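Local coordinates for protein N-acetylneuraminate lyase (Peptoclostridium difficile, PDB 4WOZ) that is a lyase of the dihydrodipicolinate synthetase family, with a TIM-barrel fold followed by C-terminal helices, at residues Lys49-Tyr54 with Arg226-Phe231; Ala89-Val94 with Glu101-Thr106; Leu269-Val274 with Arg293-Tyr298. All blocks are in the same frame, centred on the assembly; numbering follows the deposited sequence.

In the fold
Contact 2 is buried and apolar. It presses helix 96-109 against the end of barrel strand 86-90. Contact 1 is partly buried and polar: an arginine on helix 220-235 grips the turn that leads into strand 52-55. The two reach the same sheet, since strands 52-55 and 86-90 are neighbours, and Y54 of one touches Q90 of the other. They lie on opposite sides of the chain's centre. Contact 3 is a surface contact made by helix 288-301 and the end of helix 261-271 with the turn after it. A carboxylate stacks on a ring there, and a water bridges the carboxylate and the phenol, weakly at the phenol. It stays about 17 Å from contact 2 and about 7 Å from contact 1, between nearest atoms.

Contact 1: Lys49-Tyr54 with Arg226-Phe231; sequences KVDGLY and RARQIF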
ATOM      1  N   LYS A  49      13.393 -24.702 -26.080  1.00 31.44           N
ATOM      2  CA  LYS A  49      13.206 -24.112 -27.408  1.00 30.96           C
ATOM      3  C   LYS A  49      12.747 -22.650 -27.374  1.00 30.44           C
ATOM      4  O   LYS A  49      11.870 -22.252 -28.143  1.00 30.64           O
ATOM      5  CB  LYS A  49      12.191 -24.933 -28.213  1.00 33.20           C
ATOM      6  CG  LYS A  49      12.708 -26.271 -28.744  1.00 38.68           C
ATOM      7  CD  LYS A  49      13.790 -26.073 -29.799  1.00 42.24           C
ATOM      8  CE  LYS A  49      14.060 -27.353 -30.596  1.00 45.69           C
ATOM      9  NZ  LYS A  49      14.562 -28.497 -29.776  1.00 45.10           N
ATOM     10  N   VAL A  50      13.323 -21.847 -26.486  1.00 29.22           N
ATOM     11  CA  VAL A  50      12.936 -20.447 -26.424  1.00 29.75           C
ATOM     12  C   VAL A  50      13.585 -19.681 -27.578  1.00 28.73           C
ATOM     13  O   VAL A  50      14.534 -20.161 -28.200  1.00 27.64           O
ATOM     14  CB  VAL A  50      13.348 -19.796 -25.078  1.00 30.75           C
ATOM     15  CG1 VAL A  50      12.518 -20.382 -23.943  1.00 33.49           C
ATOM     16  CG2 VAL A  50      14.824 -20.016 -24.819  1.00 31.54           C
ATOM     17  N   ASP A  51      13.067 -18.493 -27.860  1.00 29.52           N
ATOM     18  CA  ASP A  51      13.594 -17.664 -28.938  1.00 30.30           C
ATOM     19  C   ASP A  51      14.851 -16.922 -28.517  1.00 31.62           C
ATOM     20  O   ASP A  51      15.598 -16.414 -29.354  1.00 32.12           O
ATOM     21  CB  ASP A  51      12.537 -16.651 -29.378  1.00 31.13           C
ATOM     22  CG  ASP A  51      11.301 -17.316 -29.937  1.00 33.30           C
ATOM     23  OD1 ASP A  51      11.442 -18.059 -30.928  1.00 37.82           O
ATOM     24  OD2 ASP A  51      10.198 -17.101 -29.389  1.00 35.16           O
ATOM     25  N   GLY A  52      15.079 -16.853 -27.212  1.00 31.00           N
ATOM     26  CA  GLY A  52      16.244 -16.153 -26.719  1.00 28.33           C
ATOM     27  C   GLY A  52      16.321 -16.181 -25.210  1.00 28.75           C
ATOM     28  O   GLY A  52      15.480 -16.788 -24.539  1.00 27.95           O
ATOM     29  N   LEU A  53      17.347 -15.529 -24.678  1.00 27.31           N
ATOM     30  CA  LEU A  53      17.547 -15.469 -23.243  1.00 26.83           C
ATOM     31  C   LEU A  53      17.643 -14.027 -22.791  1.00 28.94           C
ATOM     32  O   LEU A  53      18.158 -13.165 -23.514  1.00 29.85           O
ATOM     33  CB  LEU A  53      18.833 -16.204 -22.848  1.00 26.19           C
ATOM     34  CG  LEU A  53      18.942 -17.695 -23.192  1.00 28.09           C
ATOM     35  CD1 LEU A  53      20.312 -18.213 -22.789  1.00 29.74           C
ATOM     36  CD2 LEU A  53      17.850 -18.473 -22.471  1.00 30.80           C
ATOM     37  N   TYR A  54      17.132 -13.786 -21.589  1.00 27.47           N
ATOM     38  CA  TYR A  54      17.155 -12.481 -20.946  1.00 28.13           C
ATOM     39  C   TYR A  54      18.175 -12.741 -19.843  1.00 28.22           C
ATOM     40  O   TYR A  54      17.893 -13.461 -18.882  1.00 27.28           O
ATOM     41  CB  TYR A  54      15.784 -12.171 -20.343  1.00 27.06           C
ATOM     42  CG  TYR A  54      15.628 -10.785 -19.771  1.00 27.16           C
ATOM     43  CD1 TYR A  54      15.359  -9.694 -20.601  1.00 25.74           C
ATOM     44  CD2 TYR A  54      15.705 -10.568 -18.395  1.00 26.03           C
ATOM     45  CE1 TYR A  54      15.165  -8.421 -20.070  1.00 26.13           C
ATOM     46  CE2 TYR A  54      15.514  -9.302 -17.854  1.00 25.55           C
ATOM     47  CZ  TYR A  54      15.244  -8.234 -18.695  1.00 25.37           C
ATOM     48  OH  TYR A  54      15.058  -6.979 -18.166  1.00 28.43           O
ATOM     49  N   ARG A 226       5.309 -25.424 -22.599  1.00 25.63           N
ATOM     50  CA  ARG A 226       3.938 -24.971 -22.367  1.00 24.43           C
ATOM     51  C   ARG A 226       3.814 -23.472 -22.641  1.00 25.35           C
ATOM     52  O   ARG A 226       2.828 -23.015 -23.207  1.00 25.13           O
ATOM     53  CB  ARG A 226       3.497 -25.239 -20.923  1.00 23.61           C
ATOM     54  CG  ARG A 226       3.255 -26.701 -20.587  1.00 24.37           C
ATOM     55  CD  ARG A 226       2.559 -26.823 -19.238  1.00 27.52           C
ATOM     56  NE  ARG A 226       2.431 -28.210 -18.806  1.00 28.84           N
ATOM     57  CZ  ARG A 226       3.343 -28.869 -18.095  1.00 29.80           C
ATOM     58  NH1 ARG A 226       4.471 -28.275 -17.724  1.00 25.05           N
ATOM     59  NH2 ARG A 226       3.116 -30.128 -17.744  1.00 29.37           N
ATOM     60  N   ALA A 227       4.815 -22.703 -22.226  1.00 27.43           N
ATOM     61  CA  ALA A 227       4.772 -21.262 -22.447  1.00 28.90           C
ATOM     62  C   ALA A 227       4.590 -20.986 -23.935  1.00 27.88           C
ATOM     63  O   ALA A 227       3.778 -20.147 -24.319  1.00 27.49           O
ATOM     64  CB  ALA A 227       6.049 -20.608 -21.939  1.00 28.27           C
ATOM     65  N   ARG A 228       5.343 -21.703 -24.765  1.00 28.74           N
ATOM     66  CA  ARG A 228       5.248 -21.536 -26.209  1.00 29.79           C
ATOM     67  C   ARG A 228       3.869 -21.971 -26.708  1.00 29.86           C
ATOM     68  O   ARG A 228       3.290 -21.322 -27.580  1.00 28.75           O
ATOM     69  CB  ARG A 228       6.344 -22.335 -26.924  1.00 30.78           C
ATOM     70  CG  ARG A 228       6.295 -22.214 -28.451  1.00 32.74           C
ATOM     71  CD  ARG A 228       7.521 -22.825 -29.111  1.00 34.23           C
ATOM     72  NE  ARG A 228       8.733 -22.052 -28.849  1.00 34.81           N
ATOM     73  CZ  ARG A 228       9.051 -20.919 -29.468  1.00 35.14           C
ATOM     74  NH1 ARG A 228       8.247 -20.422 -30.397  1.00 35.59           N
ATOM     75  NH2 ARG A 228      10.170 -20.279 -29.152  1.00 32.14           N
ATOM     76  N   GLN A 229       3.338 -23.061 -26.157  1.00 27.93           N
ATOM     77  CA  GLN A 229       2.013 -23.522 -26.570  1.00 29.12           C
ATOM     78  C   GLN A 229       0.961 -22.454 -26.256  1.00 27.49           C
ATOM     79  O   GLN A 229       0.091 -22.171 -27.077  1.00 28.75           O
ATOM     80  CB  GLN A 229       1.647 -24.836 -25.867  1.00 30.14           C
ATOM     81  CG  GLN A 229       2.641 -25.968 -26.103  1.00 33.31           C
ATOM     82  CD  GLN A 229       2.236 -27.266 -25.418  1.00 35.77           C
ATOM     83  OE1 GLN A 229       1.876 -27.275 -24.238  1.00 34.42           O
ATOM     84  NE2 GLN A 229       2.305 -28.371 -26.154  1.00 36.93           N
ATOM     85  N   ILE A 230       1.045 -21.849 -25.074  1.00 26.89           N
ATOM     86  CA  ILE A 230       0.086 -20.814 -24.694  1.00 27.22           C
ATOM     87  C   ILE A 230       0.136 -19.656 -25.684  1.00 26.86           C
ATOM     88  O   ILE A 230      -0.888 -19.230 -26.199  1.00 26.73           O
ATOM     89  CB  ILE A 230       0.366 -20.254 -23.270  1.00 27.89           C
ATOM     90  CG1 ILE A 230       0.129 -21.344 -22.219  1.00 25.39           C
ATOM     91  CG2 ILE A 230      -0.551 -19.060 -22.985  1.00 25.66           C
ATOM     92  CD1 ILE A 230       0.507 -20.933 -20.816  1.00 24.99           C
ATOM     93  N   PHE A 231       1.338 -19.154 -25.942  1.00 28.17           N
ATOM     94  CA  PHE A 231       1.526 -18.039 -26.864  1.00 29.93           C
ATOM     95  C   PHE A 231       1.037 -18.386 -28.273  1.00 29.12           C
ATOM     96  O   PHE A 231       0.232 -17.671 -28.858  1.00 28.94           O
ATOM     97  CB  PHE A 231       3.010 -17.656 -26.900  1.00 32.88           C
ATOM     98  CG  PHE A 231       3.284 -16.319 -27.533  1.00 34.02           C
ATOM     99  CD1 PHE A 231       2.813 -15.147 -26.946  1.00 35.72           C
ATOM    100  CD2 PHE A 231       4.016 -16.232 -28.713  1.00 36.60           C
ATOM    101  CE1 PHE A 231       3.067 -13.900 -27.527  1.00 36.29           C
ATOM    102  CE2 PHE A 231       4.279 -14.988 -29.308  1.00 39.73           C
ATOM    103  CZ  PHE A 231       3.802 -13.821 -28.712  1.00 37.48           C
TER
HETATM  104  O   HOH W   1       9.686 -18.820 -32.663  1.00 47.36           O
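R228 carries this contact, with K49 and D51 as its partners. Its side chain leaves helix 220-235 with CG anti to the backbone N (chi1 179°) and then bends at chi3. This brings one edge of the guanidinium up to the turn before strand 52-55. NH2 does most of the work. R228 NH2 gives a hydrogen bond to K49 O at 2.8 Å, lying in the plane of that carbonyl. R228 NE adds a weak bond to K49 O at 3.2 Å, so this oxygen is held by two donors. R228 NH2 also forms a salt bridge with D51 OD1 at 3.1 Å. Here the donor comes from above the carboxylate plane, and the two flat groups stand nearly perpendicular, 87° apart. A weak bond from NH2 to D51 OD2 accompanies it. A water bridges the pair: it donates to D51 OD1 at 2.6 Å and accepts from R228 NH1 at 3.1 Å.

The charges have further partners. R228 NH1 forms a salt bridge with E232, and D51 OD2 accepts from I18 N. K49 NZ bonds D46 O instead. K49 has positive phi and is where the chain leaves helix 34-48. The arginine therefore ties a helix-to-strand turn to the helix that follows the last strand, 214-217, an arrangement that belongs to the outer layer of a TIM barrel.

Contact 2: Ala89-Val94 with Glu101-Thr106; sequences AQVGSV and ELAKFT
No aromatic or amide face takes part where V91 meets L102. The flat amide of Q90 lies on the far side of its strand, turned from the helix. Its edges are engaged: Q90 NE2 donates to G92 O at 3.2 Å, almost in the amide plane, and also bonds G56 O. OE1 accepts from V117 N and, weakly, from G92 N. These bonds fix the amide's rotation.

The side facing the helix is mostly aliphatic. V91 is the most heavily covered residue and faces L102, with V91 CB to L102 CB at 3.7 Å. V91 CG1 rests against the backbone of L102, and V91 CG2 lies 4.2 Å from A103 CB. L102 CD1 lies 3.7 Å from V91 O. That buried carbonyl oxygen has no hydrogen-bond partner in the model.

Further along the helix, T106 meets A89 through its methyl, with T106 CG2 to A89 CB at 3.6 Å. The T106 hydroxyl sits between the backbone N and the carbonyl carbon (chi1 58°), where T106 OG1 can donate to L102 O at 2.8 Å. L102 O thus accepts twice, since T106 N bonds it as well. OG1 bonds its own helix while also lying against V91 CG1. F74 of helix 67-81 touches both A89 and T106. The contact joins strand 86-90 to helix 96-109, the first two elements of a beta-alpha-beta unit of the TIM barrel.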
ATOM      1  N   ALA A  89      20.435  -8.223 -22.704  1.00 27.35           N
ATOM      2  CA  ALA A  89      21.193  -8.068 -21.475  1.00 28.32           C
ATOM      3  C   ALA A  89      20.579  -7.035 -20.536  1.00 27.69           C
ATOM      4  O   ALA A  89      20.409  -5.876 -20.909  1.00 27.48           O
ATOM      5  CB  ALA A  89      22.636  -7.685 -21.802  1.00 27.77           C
ATOM      6  N   GLN A  90      20.230  -7.463 -19.325  1.00 26.22           N
ATOM      7  CA  GLN A  90      19.676  -6.542 -18.337  1.00 27.65           C
ATOM      8  C   GLN A  90      20.919  -5.917 -17.710  1.00 27.63           C
ATOM      9  O   GLN A  90      21.699  -6.610 -17.061  1.00 27.56           O
ATOM     10  CB  GLN A  90      18.866  -7.300 -17.271  1.00 25.75           C
ATOM     11  CG  GLN A  90      17.902  -6.421 -16.463  1.00 27.33           C
ATOM     12  CD  GLN A  90      18.605  -5.427 -15.544  1.00 27.07           C
ATOM     13  OE1 GLN A  90      18.206  -4.271 -15.450  1.00 28.06           O
ATOM     14  NE2 GLN A  90      19.642  -5.885 -14.849  1.00 29.67           N
ATOM     15  N   VAL A  91      21.115  -4.622 -17.921  1.00 27.31           N
ATOM     16  CA  VAL A  91      22.297  -3.957 -17.384  1.00 30.22           C
ATOM     17  C   VAL A  91      22.027  -2.960 -16.258  1.00 32.42           C
ATOM     18  O   VAL A  91      22.965  -2.418 -15.671  1.00 33.45           O
ATOM     19  CB  VAL A  91      23.066  -3.224 -18.502  1.00 29.43           C
ATOM     20  CG1 VAL A  91      23.477  -4.214 -19.591  1.00 27.91           C
ATOM     21  CG2 VAL A  91      22.199  -2.114 -19.084  1.00 27.02           C
ATOM     22  N   GLY A  92      20.754  -2.722 -15.950  1.00 34.40           N
ATOM     23  CA  GLY A  92      20.415  -1.776 -14.898  1.00 35.77           C
ATOM     24  C   GLY A  92      20.669  -2.216 -13.463  1.00 37.42           C
ATOM     25  O   GLY A  92      20.895  -3.394 -13.182  1.00 35.49           O
ATOM     26  N   SER A  93      20.631  -1.243 -12.555  1.00 40.60           N
ATOM     27  CA  SER A  93      20.829  -1.459 -11.117  1.00 43.37           C
ATOM     28  C   SER A  93      20.838  -0.090 -10.444  1.00 44.17           C
ATOM     29  O   SER A  93      20.756   0.938 -11.118  1.00 45.57           O
ATOM     30  CB  SER A  93      22.163  -2.154 -10.833  1.00 43.96           C
ATOM     31  OG  SER A  93      23.235  -1.223 -10.853  1.00 45.66           O
ATOM     32  N   VAL A  94      20.950  -0.067  -9.121  1.00 44.30           N
ATOM     33  CA  VAL A  94      20.971   1.204  -8.406  1.00 43.42           C
ATOM     34  C   VAL A  94      22.205   2.017  -8.806  1.00 43.38           C
ATOM     35  O   VAL A  94      22.181   3.249  -8.793  1.00 44.40           O
ATOM     36  CB  VAL A  94      20.974   0.986  -6.879  1.00 43.50           C
ATOM     37  CG1 VAL A  94      20.828   2.317  -6.162  1.00 42.25           C
ATOM     38  CG2 VAL A  94      19.838   0.042  -6.487  1.00 43.25           C
ATOM     39  N   GLU A 101      28.637   0.743 -17.759  1.00 38.80           N
ATOM     40  CA  GLU A 101      29.769  -0.122 -18.052  1.00 39.25           C
ATOM     41  C   GLU A 101      29.296  -1.456 -18.628  1.00 38.14           C
ATOM     42  O   GLU A 101      29.902  -1.993 -19.558  1.00 37.18           O
ATOM     43  CB  GLU A 101      30.609  -0.370 -16.795  1.00 39.26           C
ATOM     44  CG  GLU A 101      31.492  -1.612 -16.895  1.00 43.56           C
ATOM     45  CD  GLU A 101      32.762  -1.530 -16.062  1.00 46.41           C
ATOM     46  OE1 GLU A 101      32.672  -1.317 -14.835  1.00 46.07           O
ATOM     47  OE2 GLU A 101      33.856  -1.688 -16.645  1.00 50.50           O
ATOM     48  N   LEU A 102      28.210  -1.983 -18.068  1.00 36.12           N
ATOM     49  CA  LEU A 102      27.661  -3.256 -18.515  1.00 33.97           C
ATOM     50  C   LEU A 102      27.028  -3.136 -19.896  1.00 32.54           C
ATOM     51  O   LEU A 102      27.054  -4.082 -20.679  1.00 34.09           O
ATOM     52  CB  LEU A 102      26.632  -3.769 -17.502  1.00 32.35           C
ATOM     53  CG  LEU A 102      27.177  -4.083 -16.110  1.00 32.00           C
ATOM     54  CD1 LEU A 102      26.029  -4.426 -15.177  1.00 33.68           C
ATOM     55  CD2 LEU A 102      28.164  -5.241 -16.185  1.00 33.71           C
ATOM     56  N   ALA A 103      26.457  -1.975 -20.195  1.00 32.12           N
ATOM     57  CA  ALA A 103      25.845  -1.761 -21.498  1.00 33.81           C
ATOM     58  C   ALA A 103      26.946  -1.820 -22.552  1.00 35.02           C
ATOM     59  O   ALA A 103      26.741  -2.346 -23.647  1.00 35.71           O
ATOM     60  CB  ALA A 103      25.145  -0.408 -21.545  1.00 31.57           C
ATOM     61  N   LYS A 104      28.110  -1.271 -22.214  1.00 35.29           N
ATOM     62  CA  LYS A 104      29.255  -1.273 -23.124  1.00 35.66           C
ATOM     63  C   LYS A 104      29.771  -2.697 -23.283  1.00 34.95           C
ATOM     64  O   LYS A 104      29.936  -3.195 -24.398  1.00 33.25           O
ATOM     65  CB  LYS A 104      30.383  -0.400 -22.573  1.00 37.16           C
ATOM     66  CG  LYS A 104      30.185   1.093 -22.741  1.00 40.14           C
ATOM     67  CD  LYS A 104      31.427   1.837 -22.255  1.00 44.30           C
ATOM     68  CE  LYS A 104      31.487   3.257 -22.797  1.00 46.24           C
ATOM     69  NZ  LYS A 104      30.299   4.066 -22.401  1.00 46.82           N
ATOM     70  N   PHE A 105      30.028  -3.341 -22.150  1.00 33.88           N
ATOM     71  CA  PHE A 105      30.527  -4.708 -22.136  1.00 35.05           C
ATOM     72  C   PHE A 105      29.654  -5.636 -22.985  1.00 34.26           C
ATOM     73  O   PHE A 105      30.149  -6.305 -23.888  1.00 36.07           O
ATOM     74  CB  PHE A 105      30.582  -5.226 -20.694  1.00 35.61           C
ATOM     75  CG  PHE A 105      31.235  -6.573 -20.555  1.00 37.62           C
ATOM     76  CD1 PHE A 105      32.602  -6.721 -20.760  1.00 40.82           C
ATOM     77  CD2 PHE A 105      30.485  -7.690 -20.211  1.00 38.43           C
ATOM     78  CE1 PHE A 105      33.215  -7.964 -20.624  1.00 41.50           C
ATOM     79  CE2 PHE A 105      31.087  -8.939 -20.071  1.00 39.47           C
ATOM     80  CZ  PHE A 105      32.456  -9.075 -20.279  1.00 41.02           C
ATOM     81  N   THR A 106      28.355  -5.668 -22.703  1.00 33.12           N
ATOM     82  CA  THR A 106      27.448  -6.539 -23.445  1.00 30.89           C
ATOM     83  C   THR A 106      27.305  -6.155 -24.914  1.00 32.06           C
ATOM     84  O   THR A 106      27.236  -7.025 -25.776  1.00 32.63           O
ATOM     85  CB  THR A 106      26.043  -6.587 -22.790  1.00 29.32           C
ATOM     86  OG1 THR A 106      25.487  -5.268 -22.717  1.00 25.67           O
ATOM     87  CG2 THR A 106      26.137  -7.172 -21.380  1.00 30.07           C
TER

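Contact 3: Leu269-Val274 with Arg293-Tyr298; sequences LEEQGV and RAKEIY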
ATOM      1  N   LEU A 269      14.974 -27.919 -12.176  1.00 29.70           N
ATOM      2  CA  LEU A 269      15.989 -27.990 -13.218  1.00 30.08           C
ATOM      3  C   LEU A 269      16.902 -29.191 -12.958  1.00 32.47           C
ATOM      4  O   LEU A 269      17.276 -29.901 -13.892  1.00 29.72           O
ATOM      5  CB  LEU A 269      16.817 -26.703 -13.243  1.00 29.63           C
ATOM      6  CG  LEU A 269      16.197 -25.522 -13.996  1.00 31.48           C
ATOM      7  CD1 LEU A 269      17.016 -24.263 -13.762  1.00 29.70           C
ATOM      8  CD2 LEU A 269      16.123 -25.861 -15.492  1.00 30.87           C
ATOM      9  N   GLU A 270      17.256 -29.406 -11.690  1.00 31.52           N
ATOM     10  CA  GLU A 270      18.105 -30.532 -11.303  1.00 34.47           C
ATOM     11  C   GLU A 270      17.454 -31.828 -11.776  1.00 34.75           C
ATOM     12  O   GLU A 270      18.136 -32.742 -12.253  1.00 33.71           O
ATOM     13  CB  GLU A 270      18.267 -30.588  -9.783  1.00 36.69           C
ATOM     14  CG  GLU A 270      19.192 -29.541  -9.190  1.00 39.55           C
ATOM     15  CD  GLU A 270      20.647 -29.791  -9.526  1.00 43.56           C
ATOM     16  OE1 GLU A 270      21.021 -30.969  -9.717  1.00 44.11           O
ATOM     17  OE2 GLU A 270      21.422 -28.813  -9.579  1.00 46.69           O
ATOM     18  N   GLU A 271      16.132 -31.892 -11.638  1.00 32.12           N
ATOM     19  CA  GLU A 271      15.370 -33.062 -12.047  1.00 33.29           C
ATOM     20  C   GLU A 271      15.285 -33.166 -13.565  1.00 32.97           C
ATOM     21  O   GLU A 271      14.901 -34.207 -14.101  1.00 32.98           O
ATOM     22  CB  GLU A 271      13.967 -33.008 -11.440  1.00 34.46           C
ATOM     23  CG  GLU A 271      13.911 -33.506 -10.012  1.00 39.24           C
ATOM     24  CD  GLU A 271      13.956 -35.021  -9.928  1.00 42.71           C
ATOM     25  OE1 GLU A 271      14.704 -35.646 -10.713  1.00 43.68           O
ATOM     26  OE2 GLU A 271      13.250 -35.589  -9.070  1.00 43.82           O
ATOM     27  N   GLN A 272      15.640 -32.087 -14.255  1.00 31.27           N
ATOM     28  CA  GLN A 272      15.617 -32.090 -15.711  1.00 32.75           C
ATOM     29  C   GLN A 272      17.024 -32.331 -16.271  1.00 31.73           C
ATOM     30  O   GLN A 272      17.258 -32.190 -17.468  1.00 32.60           O
ATOM     31  CB  GLN A 272      15.036 -30.773 -16.244  1.00 32.71           C
ATOM     32  CG  GLN A 272      13.628 -30.475 -15.722  1.00 35.02           C
ATOM     33  CD  GLN A 272      12.943 -29.336 -16.456  1.00 38.30           C
ATOM     34  OE1 GLN A 272      13.556 -28.305 -16.745  1.00 39.12           O
ATOM     35  NE2 GLN A 272      11.658 -29.510 -16.751  1.00 39.83           N
ATOM     36  N   GLY A 273      17.948 -32.701 -15.388  1.00 31.42           N
ATOM     37  CA  GLY A 273      19.316 -32.991 -15.791  1.00 30.83           C
ATOM     38  C   GLY A 273      20.246 -31.796 -15.861  1.00 30.77           C
ATOM     39  O   GLY A 273      21.270 -31.836 -16.551  1.00 28.76           O
ATOM     40  N   VAL A 274      19.900 -30.734 -15.143  1.00 30.40           N
ATOM     41  CA  VAL A 274      20.702 -29.516 -15.138  1.00 31.93           C
ATOM     42  C   VAL A 274      21.198 -29.190 -13.731  1.00 32.70           C
ATOM     43  O   VAL A 274      20.412 -29.147 -12.785  1.00 32.97           O
ATOM     44  CB  VAL A 274      19.875 -28.318 -15.677  1.00 31.69           C
ATOM     45  CG1 VAL A 274      20.700 -27.034 -15.622  1.00 30.57           C
ATOM     46  CG2 VAL A 274      19.424 -28.603 -17.109  1.00 29.47           C
ATOM     47  N   ARG A 293       9.155 -31.918  -1.629  1.00 32.67           N
ATOM     48  CA  ARG A 293       8.018 -31.237  -2.240  1.00 32.95           C
ATOM     49  C   ARG A 293       8.341 -30.916  -3.699  1.00 30.43           C
ATOM     50  O   ARG A 293       7.506 -31.102  -4.580  1.00 30.44           O
ATOM     51  CB  ARG A 293       7.687 -29.945  -1.488  1.00 34.33           C
ATOM     52  CG  ARG A 293       6.621 -29.093  -2.165  1.00 38.80           C
ATOM     53  CD  ARG A 293       5.353 -29.895  -2.437  1.00 42.16           C
ATOM     54  NE  ARG A 293       4.320 -29.101  -3.103  1.00 45.07           N
ATOM     55  CZ  ARG A 293       3.150 -29.590  -3.503  1.00 46.14           C
ATOM     56  NH1 ARG A 293       2.862 -30.871  -3.308  1.00 47.40           N
ATOM     57  NH2 ARG A 293       2.261 -28.800  -4.092  1.00 45.97           N
ATOM     58  N   ALA A 294       9.555 -30.438  -3.949  1.00 29.07           N
ATOM     59  CA  ALA A 294       9.972 -30.105  -5.309  1.00 27.52           C
ATOM     60  C   ALA A 294       9.917 -31.340  -6.204  1.00 29.68           C
ATOM     61  O   ALA A 294       9.568 -31.252  -7.380  1.00 28.06           O
ATOM     62  CB  ALA A 294      11.380 -29.528  -5.299  1.00 25.80           C
ATOM     63  N   LYS A 295      10.266 -32.496  -5.649  1.00 30.75           N
ATOM     64  CA  LYS A 295      10.227 -33.728  -6.419  1.00 31.82           C
ATOM     65  C   LYS A 295       8.787 -34.176  -6.678  1.00 32.49           C
ATOM     66  O   LYS A 295       8.507 -34.850  -7.672  1.00 31.62           O
ATOM     67  CB  LYS A 295      11.043 -34.812  -5.711  1.00 33.48           C
ATOM     68  CG  LYS A 295      12.538 -34.522  -5.789  1.00 34.22           C
ATOM     69  CD  LYS A 295      13.404 -35.576  -5.131  1.00 37.18           C
ATOM     70  CE  LYS A 295      14.873 -35.247  -5.361  1.00 38.71           C
ATOM     71  NZ  LYS A 295      15.799 -36.190  -4.678  1.00 43.22           N
ATOM     72  N   GLU A 296       7.869 -33.799  -5.792  1.00 32.77           N
ATOM     73  CA  GLU A 296       6.463 -34.133  -6.001  1.00 33.29           C
ATOM     74  C   GLU A 296       5.987 -33.266  -7.167  1.00 31.93           C
ATOM     75  O   GLU A 296       5.278 -33.726  -8.061  1.00 29.22           O
ATOM     76  CB  GLU A 296       5.621 -33.783  -4.774  1.00 38.34           C
ATOM     77  CG  GLU A 296       5.719 -34.741  -3.615  1.00 45.18           C
ATOM     78  CD  GLU A 296       4.691 -34.420  -2.549  1.00 49.93           C
ATOM     79  OE1 GLU A 296       4.729 -33.291  -2.007  1.00 51.81           O
ATOM     80  OE2 GLU A 296       3.840 -35.290  -2.258  1.00 52.67           O
ATOM     81  N   ILE A 297       6.378 -31.996  -7.126  1.00 28.55           N
ATOM     82  CA  ILE A 297       6.018 -31.036  -8.160  1.00 30.33           C
ATOM     83  C   ILE A 297       6.567 -31.534  -9.495  1.00 29.95           C
ATOM     84  O   ILE A 297       5.898 -31.450 -10.525  1.00 30.26           O
ATOM     85  CB  ILE A 297       6.597 -29.628  -7.822  1.00 29.97           C
ATOM     86  CG1 ILE A 297       5.905 -29.085  -6.567  1.00 30.13           C
ATOM     87  CG2 ILE A 297       6.410 -28.666  -8.991  1.00 28.18           C
ATOM     88  CD1 ILE A 297       6.499 -27.798  -6.032  1.00 31.93           C
ATOM     89  N   TYR A 298       7.781 -32.077  -9.463  1.00 29.59           N
ATOM     90  CA  TYR A 298       8.413 -32.591 -10.671  1.00 30.62           C
ATOM     91  C   TYR A 298       7.615 -33.740 -11.277  1.00 30.60           C
ATOM     92  O   TYR A 298       7.323 -33.740 -12.473  1.00 29.48           O
ATOM     93  CB  TYR A 298       9.838 -33.069 -10.375  1.00 30.33           C
ATOM     94  CG  TYR A 298      10.492 -33.730 -11.563  1.00 31.31           C
ATOM     95  CD1 TYR A 298      10.830 -32.995 -12.700  1.00 30.98           C
ATOM     96  CD2 TYR A 298      10.744 -35.102 -11.567  1.00 33.92           C
ATOM     97  CE1 TYR A 298      11.401 -33.613 -13.814  1.00 33.05           C
ATOM     98  CE2 TYR A 298      11.312 -35.729 -12.673  1.00 33.91           C
ATOM     99  CZ  TYR A 298      11.638 -34.981 -13.790  1.00 33.52           C
ATOM    100  OH  TYR A 298      12.207 -35.602 -14.873  1.00 36.64           O
TER
HETATM  101  O   HOH W   2      14.230 -37.382 -12.885  1.00 48.29           O
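E271 and Y298 meet by a CH-pi contact. E271 CB lies over the centre of the Y298 ring, 3.4 Å from the centroid and 14° off the ring normal. With chi1 at 175° the Y298 ring points opposite its own N and reaches across E271. Q272 CG approaches the same ring more loosely, 4.3 Å from Y298 CE1.

The second interaction is a stack of flat groups. The E271 chain bends at chi2 and folds its carboxylate back along the ring. The two planes are 20° apart, and E271 CD is 3.6 Å from Y298 CD2.

A Schellman motif ends the helix just after E271: G273 has positive phi, V274 N bonds L269 O and G273 N bonds E270 O. The ring packs beside this helix end, within the C-terminal helices that follow the barrel strands.

Polar atoms also meet here. E271 O lies 3.1 Å from Y298 OH. A water donates to E271 OE1 at 2.8 Å and has a weak bond with Y298 OH at 3.3 Å, linking carboxylate and phenol at the surface. K295 runs extended across E271 at about a right angle. K295 CG is 3.5 Å from E271 OE2. The charged ends stay apart, with E271 OE2 and K295 NZ separated by 5.1 Å, so any attraction between them is probably modest.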